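Local atomic coordinates of peptidoglycan-recognition protein LB (Drosophila melanogaster, PDB entry 7NT0), a protein that cuts bacterial peptidoglycan as a zinc-dependent N-acetylmuramoyl-L-alanine amidase of innate immunity, probably acting as a scavenger that digests active peptidoglycan into inactive fragments. Residues A38-I43 against K150-R155; I43-M48 against T160-G165; G79-I84 against K109-V114. The protein carries 1 engineered substitution. One frame throughout, in Å; residues are numbered along the deposited sequence. Where two conformers were deposited one is given.

Contact 1 (A38-I43 against K150-R155). With ZN (zinc ion), chain C; MLD (glcnac(beta1-4)-murnac(1,6-anhydro)-L-ala-gamma-D-glu-meso-a2pm-D-ala), chain D.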
loop_
_atom_site.group_PDB
_atom_site.type_symbol
_atom_site.label_atom_id
_atom_site.label_comp_id
_atom_site.label_asym_id
_atom_site.label_seq_id
_atom_site.Cartn_x
_atom_site.Cartn_y
_atom_site.Cartn_z
ATOM N N ALA A 38 -9.448 -10.173 -4.525
ATOM C CA ALA A 38 -7.987 -10.376 -4.572
ATOM C C ALA A 38 -7.618 -11.499 -3.621
ATOM O O ALA A 38 -8.011 -11.483 -2.447
ATOM C CB ALA A 38 -7.268 -9.080 -4.218
ATOM N N PRO A 39 -6.851 -12.505 -4.076
ATOM C CA PRO A 39 -6.398 -13.560 -3.183
ATOM C C PRO A 39 -5.194 -13.203 -2.314
ATOM O O PRO A 39 -4.936 -13.945 -1.373
ATOM C CB PRO A 39 -6.023 -14.689 -4.158
ATOM C CG PRO A 39 -5.623 -13.965 -5.404
ATOM C CD PRO A 39 -6.581 -12.806 -5.491
ATOM N N TYR A 40 -4.531 -12.063 -2.582
ATOM C CA TYR A 40 -3.308 -11.665 -1.840
ATOM C C TYR A 40 -3.445 -10.224 -1.343
ATOM O O TYR A 40 -4.040 -9.394 -2.015
ATOM C CB TYR A 40 -2.042 -11.780 -2.686
ATOM C CG TYR A 40 -1.713 -13.194 -3.054
ATOM C CD1 TYR A 40 -2.117 -13.713 -4.270
ATOM C CD2 TYR A 40 -1.111 -14.028 -2.138
ATOM C CE1 TYR A 40 -1.860 -15.029 -4.610
ATOM C CE2 TYR A 40 -0.840 -15.347 -2.466
ATOM C CZ TYR A 40 -1.224 -15.842 -3.695
ATOM O OH TYR A 40 -0.951 -17.139 -4.024
ATOM N N VAL A 41 -2.932 -10.012 -0.147
ATOM C CA VAL A 41 -2.661 -8.658 0.392
ATOM C C VAL A 41 -1.153 -8.591 0.641
ATOM O O VAL A 41 -0.605 -9.447 1.338
ATOM C CB VAL A 41 -3.465 -8.398 1.676
ATOM C CG1 VAL A 41 -3.056 -7.064 2.296
ATOM C CG2 VAL A 41 -4.952 -8.471 1.403
ATOM N N ILE A 42 -0.508 -7.592 0.056
ATOM C CA ILE A 42 0.960 -7.439 0.095
ATOM C C ILE A 42 1.260 -6.125 0.809
ATOM O O ILE A 42 0.794 -5.065 0.384
ATOM C CB ILE A 42 1.582 -7.541 -1.300
ATOM C CG1 ILE A 42 1.235 -8.920 -1.894
ATOM C CG2 ILE A 42 3.092 -7.316 -1.194
ATOM C CD1 ILE A 42 1.862 -9.198 -3.178
ATOM N N ILE A 43 1.980 -6.207 1.896
ATOM C CA ILE A 43 2.352 -5.045 2.720
ATOM C C ILE A 43 3.728 -4.537 2.295
ATOM O O ILE A 43 4.695 -5.332 2.110
ATOM C CB ILE A 43 2.318 -5.419 4.201
ATOM C CG1 ILE A 43 0.957 -5.990 4.605
ATOM C CG2 ILE A 43 2.723 -4.244 5.076
ATOM C CD1 ILE A 43 -0.227 -5.048 4.352
ATOM N N LYS A 150 -4.373 -14.484 1.389
ATOM C CA LYS A 150 -3.065 -14.685 2.027
ATOM C C LYS A 150 -2.396 -13.316 2.194
ATOM O O LYS A 150 -2.368 -12.569 1.229
ATOM C CB LYS A 150 -2.207 -15.614 1.170
ATOM C CG LYS A 150 -2.780 -17.023 1.042
ATOM C CD LYS A 150 -2.279 -17.714 -0.194
ATOM C CE LYS A 150 -2.412 -19.227 -0.130
ATOM N NZ LYS A 150 -3.797 -19.597 0.237
ATOM N N LEU A 151 -1.950 -13.026 3.395
ATOM C CA LEU A 151 -1.239 -11.773 3.742
ATOM C C LEU A 151 0.250 -12.034 3.628
ATOM O O LEU A 151 0.754 -12.992 4.289
ATOM C CB LEU A 151 -1.588 -11.356 5.159
ATOM C CG LEU A 151 -0.828 -10.163 5.709
ATOM C CD1 LEU A 151 -1.297 -8.906 4.991
ATOM C CD2 LEU A 151 -1.045 -10.038 7.199
ATOM N N LEU A 152 0.936 -11.210 2.836
ATOM C CA LEU A 152 2.394 -11.345 2.629
ATOM C C LEU A 152 3.077 -9.996 2.862
ATOM O O LEU A 152 2.418 -8.970 2.622
ATOM C CB LEU A 152 2.648 -11.785 1.197
ATOM C CG LEU A 152 2.020 -13.117 0.789
ATOM C CD1 LEU A 152 2.164 -13.331 -0.701
ATOM C CD2 LEU A 152 2.634 -14.256 1.568
ATOM N N GLY A 153 4.366 -10.020 3.177
ATOM C CA GLY A 153 5.256 -8.851 3.009
ATOM C C GLY A 153 5.869 -8.908 1.630
ATOM O O GLY A 153 6.065 -10.028 1.092
ATOM N N HIS A 154 6.162 -7.759 1.042
ATOM C CA HIS A 154 6.824 -7.682 -0.286
ATOM C C HIS A 154 8.031 -8.673 -0.352
ATOM O O HIS A 154 8.186 -9.343 -1.389
ATOM C CB HIS A 154 7.216 -6.242 -0.571
ATOM C CG HIS A 154 7.621 -5.999 -1.987
ATOM N ND1 HIS A 154 8.054 -4.775 -2.388
ATOM C CD2 HIS A 154 7.678 -6.815 -3.072
ATOM C CE1 HIS A 154 8.388 -4.815 -3.669
ATOM N NE2 HIS A 154 8.115 -6.073 -4.141
ATOM N N ARG A 155 8.841 -8.714 0.676
ATOM C CA ARG A 155 10.121 -9.485 0.705
ATOM C C ARG A 155 9.854 -10.983 0.519
ATOM O O ARG A 155 10.811 -11.719 0.274
ATOM C CB ARG A 155 10.839 -9.295 2.035
ATOM C CG ARG A 155 10.011 -9.738 3.233
ATOM C CD ARG A 155 10.826 -9.872 4.492
ATOM N NE ARG A 155 11.431 -8.613 4.833
ATOM C CZ ARG A 155 12.342 -8.425 5.795
ATOM N NH1 ARG A 155 12.726 -9.436 6.559
ATOM N NH2 ARG A 155 12.848 -7.225 5.997
HETATM ZN ZN ZN C . 7.576 -3.018 -1.306
HETATM C CAI MLD D . 8.564 0.099 -1.794
HETATM C CAL MLD D . 8.081 -0.717 -2.922
HETATM O OAM MLD D . 8.111 -1.928 -2.828
HETATM N N MLD D . 7.725 -0.028 -4.009
HETATM C CA MLD D . 7.125 -0.677 -5.150
HETATM C CB MLD D . 6.209 0.294 -5.883
HETATM C C MLD D . 8.143 -1.262 -6.130
HETATM O O MLD D . 9.060 -0.577 -6.563
HETATM N NAN MLD D . 7.946 -2.522 -6.479
HETATM C CAO MLD D . 8.443 -3.064 -7.721
HETATM C CAP MLD D . 9.291 -4.343 -7.500
HETATM O OBA MLD D . 10.343 -4.400 -8.101
HETATM O OAQ MLD D . 8.921 -5.212 -6.674
HETATM C CBB MLD D . 7.243 -3.198 -8.636
HETATM C CBC MLD D . 7.618 -3.200 -10.070
HETATM C CBD MLD D . 6.377 -3.516 -10.853
HETATM O OBE MLD D . 5.487 -4.265 -10.429
HETATM N NBF MLD D . 6.339 -2.929 -12.048
HETATM C CBG MLD D . 5.290 -3.254 -12.978
HETATM C CBH MLD D . 5.423 -4.707 -13.487
HETATM O OBI MLD D . 6.531 -5.223 -13.520
HETATM N NBJ MLD D . 4.311 -5.407 -13.782
HETATM C CBK MLD D . 4.325 -6.797 -14.272
HETATM C CBL MLD D . 3.509 -6.913 -15.554
HETATM C CBM MLD D . 3.752 -7.866 -13.307
HETATM O OBO MLD D . 2.712 -7.597 -12.681
HETATM O OBN MLD D . 4.311 -8.966 -13.269
HETATM C CBP MLD D . 5.380 -2.159 -14.038
HETATM C CBQ MLD D . 4.019 -1.785 -14.529
HETATM C CBR MLD D . 3.950 -0.579 -15.441
HETATM C CBS MLD D . 2.529 -0.278 -15.900
HETATM C CBT MLD D . 1.660 0.174 -14.705
HETATM O OBV MLD D . 1.957 1.244 -14.133
HETATM O OBU MLD D . 0.681 -0.530 -14.443
HETATM N NBW MLD D . 1.943 -1.508 -16.505
#
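The ring of Tyr40 meets the segment 150-155 obliquely along its CD2-CE2 side: CD2 lies 3.6 Å from Leu152 CD1, and CE2 lies 3.6 Å from Lys150 CD. Tyr106, outside the two segments, stacks edge-to-face with the same ring. The imidazole of His154 carries OAQ, a carboxylate oxygen of the bound muropeptide, at its edge and near its plane. Tyr40 stands on strand 40-43 and His154 directly follows strand 150-153, parallel neighbours in the central mixed sheet of this amidase domain, with strand 149-153 outermost.

The parallel pairing rests on five backbone hydrogen bonds. Lys150 N gives to Pro39 O, Val41 N to Lys150 O, Leu152 N to Val41 O, Ile43 N to Leu152 O, and His154 N to Ile43 O. The bond from Leu152 N to Val41 O is 2.8 Å long. The axes of strands 40-43 and 150-153 run in the same sense, 23° apart in direction.

On the face of Tyr40 and Ile42, the aliphatic stem of Lys150 lies alongside the phenol, pointing the same way, before a bend at its last torsion leads NZ off. With the ring cut back to an alanine here, this stem and Leu152 CD1 are likely to lose the surface they lean on, and Tyr106 its edge-to-face partner. On the opposite face Leu151 CD1 is shared, 3.7 Å from both Val41 CG1 and Ile43 CG1, and Trp174 and helix 165-171 add to the packing there.

Past the last bridge, the His154 ring is swung out with CG anti to the backbone N (chi1 -168°), which brings it to the metal. Its ND1 binds the zinc ion at 2.1 Å, while NE2 makes a weak, bent hydrogen bond of 2.8 Å to muropeptide OAQ.

Contact 2 (I43-M48 against T160-G165). With ZN (zinc ion), chain C; MLD (glcnac(beta1-4)-murnac(1,6-anhydro)-L-ala-gamma-D-glu-meso-a2pm-D-ala), chain D.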
loop_
_atom_site.group_PDB
_atom_site.type_symbol
_atom_site.label_atom_id
_atom_site.label_comp_id
_atom_site.label_asym_id
_atom_site.label_seq_id
_atom_site.Cartn_x
_atom_site.Cartn_y
_atom_site.Cartn_z
ATOM N N ILE A 43 1.980 -6.207 1.896
ATOM C CA ILE A 43 2.352 -5.045 2.720
ATOM C C ILE A 43 3.728 -4.537 2.295
ATOM O O ILE A 43 4.695 -5.332 2.110
ATOM C CB ILE A 43 2.318 -5.419 4.201
ATOM C CG1 ILE A 43 0.957 -5.990 4.605
ATOM C CG2 ILE A 43 2.723 -4.244 5.076
ATOM C CD1 ILE A 43 -0.227 -5.048 4.352
ATOM N N HIS A 44 3.816 -3.218 2.208
ATOM C CA HIS A 44 5.031 -2.480 1.860
ATOM C C HIS A 44 5.276 -1.431 2.928
ATOM O O HIS A 44 4.302 -0.979 3.562
ATOM C CB HIS A 44 4.833 -1.790 0.499
ATOM C CG HIS A 44 4.539 -2.695 -0.641
ATOM N ND1 HIS A 44 5.512 -3.196 -1.485
ATOM C CD2 HIS A 44 3.361 -3.192 -1.097
ATOM C CE1 HIS A 44 4.933 -3.941 -2.428
ATOM N NE2 HIS A 44 3.611 -3.962 -2.201
ATOM N N HIS A 45 6.513 -0.909 2.966
ATOM C CA HIS A 45 6.812 0.410 3.550
ATOM C C HIS A 45 7.330 1.310 2.440
ATOM O O HIS A 45 7.728 0.806 1.407
ATOM C CB HIS A 45 7.741 0.341 4.753
ATOM C CG HIS A 45 9.185 0.104 4.414
ATOM N ND1 HIS A 45 10.188 0.391 5.326
ATOM C CD2 HIS A 45 9.791 -0.486 3.370
ATOM C CE1 HIS A 45 11.357 0.043 4.794
ATOM N NE2 HIS A 45 11.150 -0.487 3.613
ATOM N N SER A 46 7.271 2.613 2.618
ATOM C CA SER A 46 7.768 3.531 1.551
ATOM C C SER A 46 9.289 3.609 1.588
ATOM O O SER A 46 9.880 3.851 0.509
ATOM C CB SER A 46 7.106 4.882 1.593
ATOM O OG SER A 46 7.383 5.581 2.783
ATOM N N TYR A 47 9.884 3.544 2.790
ATOM C CA TYR A 47 11.333 3.745 3.085
ATOM C C TYR A 47 11.674 5.227 2.924
ATOM O O TYR A 47 12.083 5.882 3.895
ATOM C CB TYR A 47 12.166 2.848 2.163
ATOM C CG TYR A 47 13.655 2.975 2.359
ATOM C CD1 TYR A 47 14.256 2.645 3.549
ATOM C CD2 TYR A 47 14.449 3.418 1.310
ATOM C CE1 TYR A 47 15.638 2.728 3.694
ATOM C CE2 TYR A 47 15.827 3.499 1.426
ATOM C CZ TYR A 47 16.422 3.140 2.624
ATOM O OH TYR A 47 17.780 3.297 2.726
ATOM N N MET A 48 11.446 5.760 1.720
ATOM C CA MET A 48 11.379 7.209 1.429
ATOM C C MET A 48 10.142 7.411 0.571
ATOM O O MET A 48 9.966 6.695 -0.400
ATOM C CB MET A 48 12.606 7.649 0.627
ATOM C CG MET A 48 13.867 7.482 1.382
ATOM S SD MET A 48 14.192 8.935 2.375
ATOM C CE MET A 48 14.588 10.098 1.079
ATOM N N THR A 160 13.892 -7.981 -1.625
ATOM C CA THR A 160 13.817 -6.603 -1.095
ATOM C C THR A 160 13.747 -6.735 0.420
ATOM O O THR A 160 13.263 -7.759 0.882
ATOM C CB THR A 160 12.607 -5.832 -1.678
ATOM O OG1 THR A 160 12.602 -4.537 -1.075
ATOM C CG2 THR A 160 11.297 -6.543 -1.391
ATOM N N GLU A 161 14.115 -5.699 1.137
ATOM C CA GLU A 161 13.920 -5.582 2.594
ATOM C C GLU A 161 12.467 -5.190 2.888
ATOM O O GLU A 161 12.003 -5.488 3.969
ATOM C CB GLU A 161 14.851 -4.464 3.016
ATOM C CG GLU A 161 15.004 -4.222 4.474
ATOM C CD GLU A 161 16.234 -3.331 4.638
ATOM O OE1 GLU A 161 16.930 -3.448 5.664
ATOM O OE2 GLU A 161 16.497 -2.507 3.702
ATOM N N CYS A 162 11.795 -4.550 1.922
ATOM C CA CYS A 162 10.386 -4.082 2.078
ATOM C C CYS A 162 9.562 -5.224 2.671
ATOM O O CYS A 162 9.613 -6.339 2.134
ATOM C CB CYS A 162 9.883 -3.639 0.719
ATOM S SG CYS A 162 8.228 -2.878 0.837
ATOM N N PRO A 163 8.696 -5.044 3.702
ATOM C CA PRO A 163 8.269 -3.753 4.281
ATOM C C PRO A 163 9.051 -3.272 5.498
ATOM O O PRO A 163 8.555 -2.525 6.308
ATOM C CB PRO A 163 6.833 -4.093 4.712
ATOM C CG PRO A 163 6.940 -5.553 5.217
ATOM C CD PRO A 163 7.917 -6.175 4.248
ATOM N N GLY A 164 10.318 -3.706 5.580
ATOM C CA GLY A 164 11.153 -3.434 6.747
ATOM C C GLY A 164 11.067 -4.563 7.761
ATOM O O GLY A 164 9.955 -5.133 7.930
ATOM N N GLY A 165 12.186 -4.900 8.421
ATOM C CA GLY A 165 12.217 -6.036 9.367
ATOM C C GLY A 165 11.151 -5.942 10.447
ATOM O O GLY A 165 10.446 -6.958 10.724
HETATM ZN ZN ZN C . 7.576 -3.018 -1.306
HETATM C CAI MLD D . 8.564 0.099 -1.794
HETATM C CAL MLD D . 8.081 -0.717 -2.922
HETATM O OAM MLD D . 8.111 -1.928 -2.828
HETATM N N MLD D . 7.725 -0.028 -4.009
HETATM C CA MLD D . 7.125 -0.677 -5.150
HETATM C CB MLD D . 6.209 0.294 -5.883
HETATM C C MLD D . 8.143 -1.262 -6.130
HETATM O O MLD D . 9.060 -0.577 -6.563
HETATM N NAN MLD D . 7.946 -2.522 -6.479
HETATM C CAO MLD D . 8.443 -3.064 -7.721
HETATM C CAP MLD D . 9.291 -4.343 -7.500
HETATM O OBA MLD D . 10.343 -4.400 -8.101
HETATM O OAQ MLD D . 8.921 -5.212 -6.674
HETATM C CBB MLD D . 7.243 -3.198 -8.636
HETATM C CBC MLD D . 7.618 -3.200 -10.070
HETATM C CBD MLD D . 6.377 -3.516 -10.853
HETATM O OBE MLD D . 5.487 -4.265 -10.429
HETATM N NBF MLD D . 6.339 -2.929 -12.048
HETATM C CBG MLD D . 5.290 -3.254 -12.978
HETATM C CBH MLD D . 5.423 -4.707 -13.487
HETATM O OBI MLD D . 6.531 -5.223 -13.520
HETATM N NBJ MLD D . 4.311 -5.407 -13.782
HETATM C CBK MLD D . 4.325 -6.797 -14.272
HETATM C CBL MLD D . 3.509 -6.913 -15.554
HETATM C CBM MLD D . 3.752 -7.866 -13.307
HETATM O OBO MLD D . 2.712 -7.597 -12.681
HETATM O OBN MLD D . 4.311 -8.966 -13.269
HETATM C CBP MLD D . 5.380 -2.159 -14.038
HETATM C CBQ MLD D . 4.019 -1.785 -14.529
HETATM C CBR MLD D . 3.950 -0.579 -15.441
HETATM C CBS MLD D . 2.529 -0.278 -15.900
HETATM C CBT MLD D . 1.660 0.174 -14.705
HETATM O OBV MLD D . 1.957 1.244 -14.133
HETATM O OBU MLD D . 0.681 -0.530 -14.443
HETATM N NBW MLD D . 1.943 -1.508 -16.505
#
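Cys162 reaches the strand of His44 and His45 because its SG is turned anti to the backbone N (chi1 -174°), which brings the sulfur to both the zinc ion and the backbone of His45. The His45 ring instead sits between its own backbone N and carbonyl carbon (chi1 76°), folded against the chain of Pro163 and Gly164.

The zinc ion is bound by Cys162 SG at 2.2 Å and by His44 ND1 at 2.1 Å; His154 completes the two-histidine, one-cysteine site of this amidase 2 family enzyme, and the muropeptide carbonyl oxygen OAM is the fourth ligand at 1.9 Å. The same sulfur also accepts the hydrogen bond from His45 N to Cys162 SG (3.4 Å, 152°), a second-shell grip on the metal ligand. His44 is positioned in turn at its far nitrogen, where NE2 bonds to His102.

Over one face of the His45 imidazole lies Pro163 O, 3.3 Å from CG, with Gly164 CA making a CH-pi contact 4.2 Å from the ring centroid. His45 ND1 is bonded to Trp119 N. Pro163, entered through a cis peptide, sets its CB 3.6 Å from Ile43 O.

The metal-binding loop thus lies against the end of strand 38-45, beside strand 110-115, and leads through Gly164, the N-cap, into helix 165-171, whose Phe168 packs on Pro163.

Contact 3 (G79-I84 against K109-V114). Engineered in segment 79-84: Phe80 (natural residue Tyr). With MLD (glcnac(beta1-4)-murnac(1,6-anhydro)-L-ala-gamma-D-glu-meso-a2pm-D-ala), chain D.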
loop_
_atom_site.group_PDB
_atom_site.type_symbol
_atom_site.label_atom_id
_atom_site.label_comp_id
_atom_site.label_asym_id
_atom_site.label_seq_id
_atom_site.Cartn_x
_atom_site.Cartn_y
_atom_site.Cartn_z
ATOM N N GLY A 79 2.178 3.120 -7.665
ATOM C CA GLY A 79 2.183 1.656 -7.855
ATOM C C GLY A 79 1.260 0.903 -6.895
ATOM O O GLY A 79 0.860 -0.257 -7.191
ATOM N N PHE A 80 0.991 1.502 -5.733
ATOM C CA PHE A 80 0.279 0.846 -4.619
ATOM C C PHE A 80 -1.239 1.020 -4.779
ATOM O O PHE A 80 -1.736 2.023 -5.351
ATOM C CB PHE A 80 0.711 1.466 -3.296
ATOM C CG PHE A 80 2.185 1.444 -3.050
ATOM C CD1 PHE A 80 2.822 0.250 -2.800
ATOM C CD2 PHE A 80 2.932 2.602 -3.033
ATOM C CE1 PHE A 80 4.184 0.194 -2.526
ATOM C CE2 PHE A 80 4.295 2.553 -2.772
ATOM C CZ PHE A 80 4.927 1.348 -2.535
ATOM N N SER A 81 -1.976 0.070 -4.222
ATOM C CA SER A 81 -3.459 0.103 -4.183
ATOM C C SER A 81 -3.903 1.182 -3.201
ATOM O O SER A 81 -4.843 1.913 -3.492
ATOM C CB SER A 81 -4.021 -1.265 -3.818
ATOM O OG SER A 81 -3.501 -2.298 -4.648
ATOM N N PHE A 82 -3.259 1.240 -2.044
ATOM C CA PHE A 82 -3.588 2.123 -0.914
ATOM C C PHE A 82 -2.305 2.504 -0.195
ATOM O O PHE A 82 -1.396 1.675 -0.102
ATOM C CB PHE A 82 -4.563 1.471 0.072
ATOM C CG PHE A 82 -5.904 1.192 -0.520
ATOM C CD1 PHE A 82 -6.180 -0.053 -1.061
ATOM C CD2 PHE A 82 -6.903 2.151 -0.525
ATOM C CE1 PHE A 82 -7.375 -0.284 -1.706
ATOM C CE2 PHE A 82 -8.118 1.895 -1.141
ATOM C CZ PHE A 82 -8.356 0.669 -1.699
ATOM N N GLY A 83 -2.309 3.706 0.352
ATOM C CA GLY A 83 -1.334 4.203 1.322
ATOM C C GLY A 83 -1.964 4.403 2.682
ATOM O O GLY A 83 -3.206 4.611 2.770
ATOM N N ILE A 84 -1.148 4.284 3.729
ATOM C CA ILE A 84 -1.553 4.558 5.120
ATOM C C ILE A 84 -0.615 5.652 5.630
ATOM O O ILE A 84 0.624 5.441 5.589
ATOM C CB ILE A 84 -1.449 3.327 6.023
ATOM C CG1 ILE A 84 -2.089 2.053 5.458
ATOM C CG2 ILE A 84 -1.927 3.631 7.429
ATOM C CD1 ILE A 84 -3.561 2.097 5.266
ATOM N N LYS A 109 -3.542 -9.550 -8.812
ATOM C CA LYS A 109 -4.203 -10.511 -7.898
ATOM C C LYS A 109 -3.966 -10.101 -6.447
ATOM O O LYS A 109 -4.085 -10.960 -5.542
ATOM C CB LYS A 109 -3.716 -11.935 -8.209
ATOM C CG LYS A 109 -2.206 -12.148 -8.107
ATOM C CD LYS A 109 -1.742 -13.598 -8.313
ATOM C CE LYS A 109 -1.914 -14.107 -9.730
ATOM N NZ LYS A 109 -1.102 -13.341 -10.710
ATOM N N SER A 110 -3.749 -8.809 -6.193
ATOM C CA SER A 110 -3.434 -8.385 -4.808
ATOM C C SER A 110 -3.938 -6.972 -4.565
ATOM O O SER A 110 -4.264 -6.208 -5.512
ATOM C CB SER A 110 -1.941 -8.473 -4.524
ATOM O OG SER A 110 -1.231 -7.498 -5.265
ATOM N N VAL A 111 -4.020 -6.674 -3.285
ATOM C CA VAL A 111 -4.107 -5.309 -2.760
ATOM C C VAL A 111 -2.723 -5.011 -2.193
ATOM O O VAL A 111 -2.306 -5.693 -1.250
ATOM C CB VAL A 111 -5.198 -5.201 -1.681
ATOM C CG1 VAL A 111 -5.390 -3.764 -1.213
ATOM C CG2 VAL A 111 -6.514 -5.733 -2.202
ATOM N N GLY A 112 -2.046 -4.002 -2.751
ATOM C CA GLY A 112 -0.740 -3.559 -2.279
ATOM C C GLY A 112 -0.934 -2.391 -1.364
ATOM O O GLY A 112 -1.399 -1.358 -1.854
ATOM N N ILE A 113 -0.578 -2.560 -0.098
ATOM C CA ILE A 113 -0.766 -1.482 0.903
ATOM C C ILE A 113 0.593 -0.972 1.353
ATOM O O ILE A 113 1.381 -1.759 1.827
ATOM C CB ILE A 113 -1.568 -2.031 2.090
ATOM C CG1 ILE A 113 -2.886 -2.655 1.625
ATOM C CG2 ILE A 113 -1.782 -0.943 3.099
ATOM C CD1 ILE A 113 -3.591 -3.389 2.693
ATOM N N VAL A 114 0.827 0.329 1.218
ATOM C CA VAL A 114 2.088 0.927 1.709
ATOM C C VAL A 114 1.801 1.649 3.007
ATOM O O VAL A 114 0.882 2.484 3.044
ATOM C CB VAL A 114 2.808 1.805 0.666
ATOM C CG1 VAL A 114 1.975 2.977 0.210
ATOM C CG2 VAL A 114 4.158 2.236 1.205
HETATM C CAI MLD D . 8.564 0.099 -1.794
HETATM C CAL MLD D . 8.081 -0.717 -2.922
HETATM O OAM MLD D . 8.111 -1.928 -2.828
HETATM N N MLD D . 7.725 -0.028 -4.009
HETATM C CA MLD D . 7.125 -0.677 -5.150
HETATM C CB MLD D . 6.209 0.294 -5.883
HETATM C C MLD D . 8.143 -1.262 -6.130
HETATM O O MLD D . 9.060 -0.577 -6.563
HETATM N NAN MLD D . 7.946 -2.522 -6.479
HETATM C CAO MLD D . 8.443 -3.064 -7.721
HETATM C CAP MLD D . 9.291 -4.343 -7.500
HETATM O OBA MLD D . 10.343 -4.400 -8.101
HETATM O OAQ MLD D . 8.921 -5.212 -6.674
HETATM C CBB MLD D . 7.243 -3.198 -8.636
HETATM C CBC MLD D . 7.618 -3.200 -10.070
HETATM C CBD MLD D . 6.377 -3.516 -10.853
HETATM O OBE MLD D . 5.487 -4.265 -10.429
HETATM N NBF MLD D . 6.339 -2.929 -12.048
HETATM C CBG MLD D . 5.290 -3.254 -12.978
HETATM C CBH MLD D . 5.423 -4.707 -13.487
HETATM O OBI MLD D . 6.531 -5.223 -13.520
HETATM N NBJ MLD D . 4.311 -5.407 -13.782
HETATM C CBK MLD D . 4.325 -6.797 -14.272
HETATM C CBL MLD D . 3.509 -6.913 -15.554
HETATM C CBM MLD D . 3.752 -7.866 -13.307
HETATM O OBO MLD D . 2.712 -7.597 -12.681
HETATM O OBN MLD D . 4.311 -8.966 -13.269
HETATM C CBP MLD D . 5.380 -2.159 -14.038
HETATM C CBQ MLD D . 4.019 -1.785 -14.529
HETATM C CBR MLD D . 3.950 -0.579 -15.441
HETATM C CBS MLD D . 2.529 -0.278 -15.900
HETATM C CBT MLD D . 1.660 0.174 -14.705
HETATM O OBV MLD D . 1.957 1.244 -14.133
HETATM O OBU MLD D . 0.681 -0.530 -14.443
HETATM N NBW MLD D . 1.943 -1.508 -16.505
#
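Ser81 and Gly112 are joined by two reciprocal hydrogen bonds: Ser81 N gives to Gly112 O at 2.8 Å, and Gly112 N gives to Ser81 OG at 2.9 Å. The second is the straighter, 163° at the hydrogen against 131°. Ser81 OG lies anti to its own carbonyl carbon (chi1 -52°), which puts the hydroxyl oxygen in front of the glycine N-H. Gly112 O also accepts from Phe82 N, so one carbonyl is gripped by two successive N-H groups just where strand 82-84 begins.

Beyond this point the pairing becomes regular and parallel. Val114 N gives to Phe82 O, and Ile84 N to Val114 O, joining two central strands of the mixed sheet. On the face of Phe82 and Ile113, Val111 CG1 comes to the edge of the Phe82 ring, 3.8 Å from CD1, while Ile84 CG1 and Ile113 CG2 meet at 3.8 Å. Helix 126-142 packs against this layer through Leu135, Ala131 and Ile136.

The other face looks to the active site. Val114 lies over the middle of the Phe80 ring in a CH-pi contact, its CB 3.6 Å from the centroid and almost exactly on the ring normal; its CG1 closes to 3.4 Å from Phe80 CD2. The ring also stacks edge-to-face with the zinc ligand His44.

Phe80 is an engineered replacement for tyrosine. Its CZ is 3.4 Å from muropeptide N, the nitrogen of the amide whose oxygen OAM binds zinc. The ring rests with one face on Val114, and its place beside the zinc-bound amide fits the inferred role of this position in coordinating the zinc hydrate; a hydroxyl on CZ, as in the natural tyrosine, would probably lie close to that amide, and it is absent here.

In the fold
From the N terminus, residues 38-43 and 43-48 come first, consecutive pieces of strand 38-45 sharing Ile43. The chain then forms helix 55-72 before 79-84, and after strand 90-92 returns at 109-114, so contact 3 closes a short loop of 24 residues. Helix 126-142 follows, and 150-155 closes the 106-residue loop of contact 1; 160-165 then closes contact 2. Contacts 1 and 2 cross, because their segments alternate, whereas contact 3 is nested inside both loops. Strand 110-115 bonds to strand 38-45 through Ile42 and His44, so one sheet carries all three contacts, and His44, His154 and Cys162 converge on zinc.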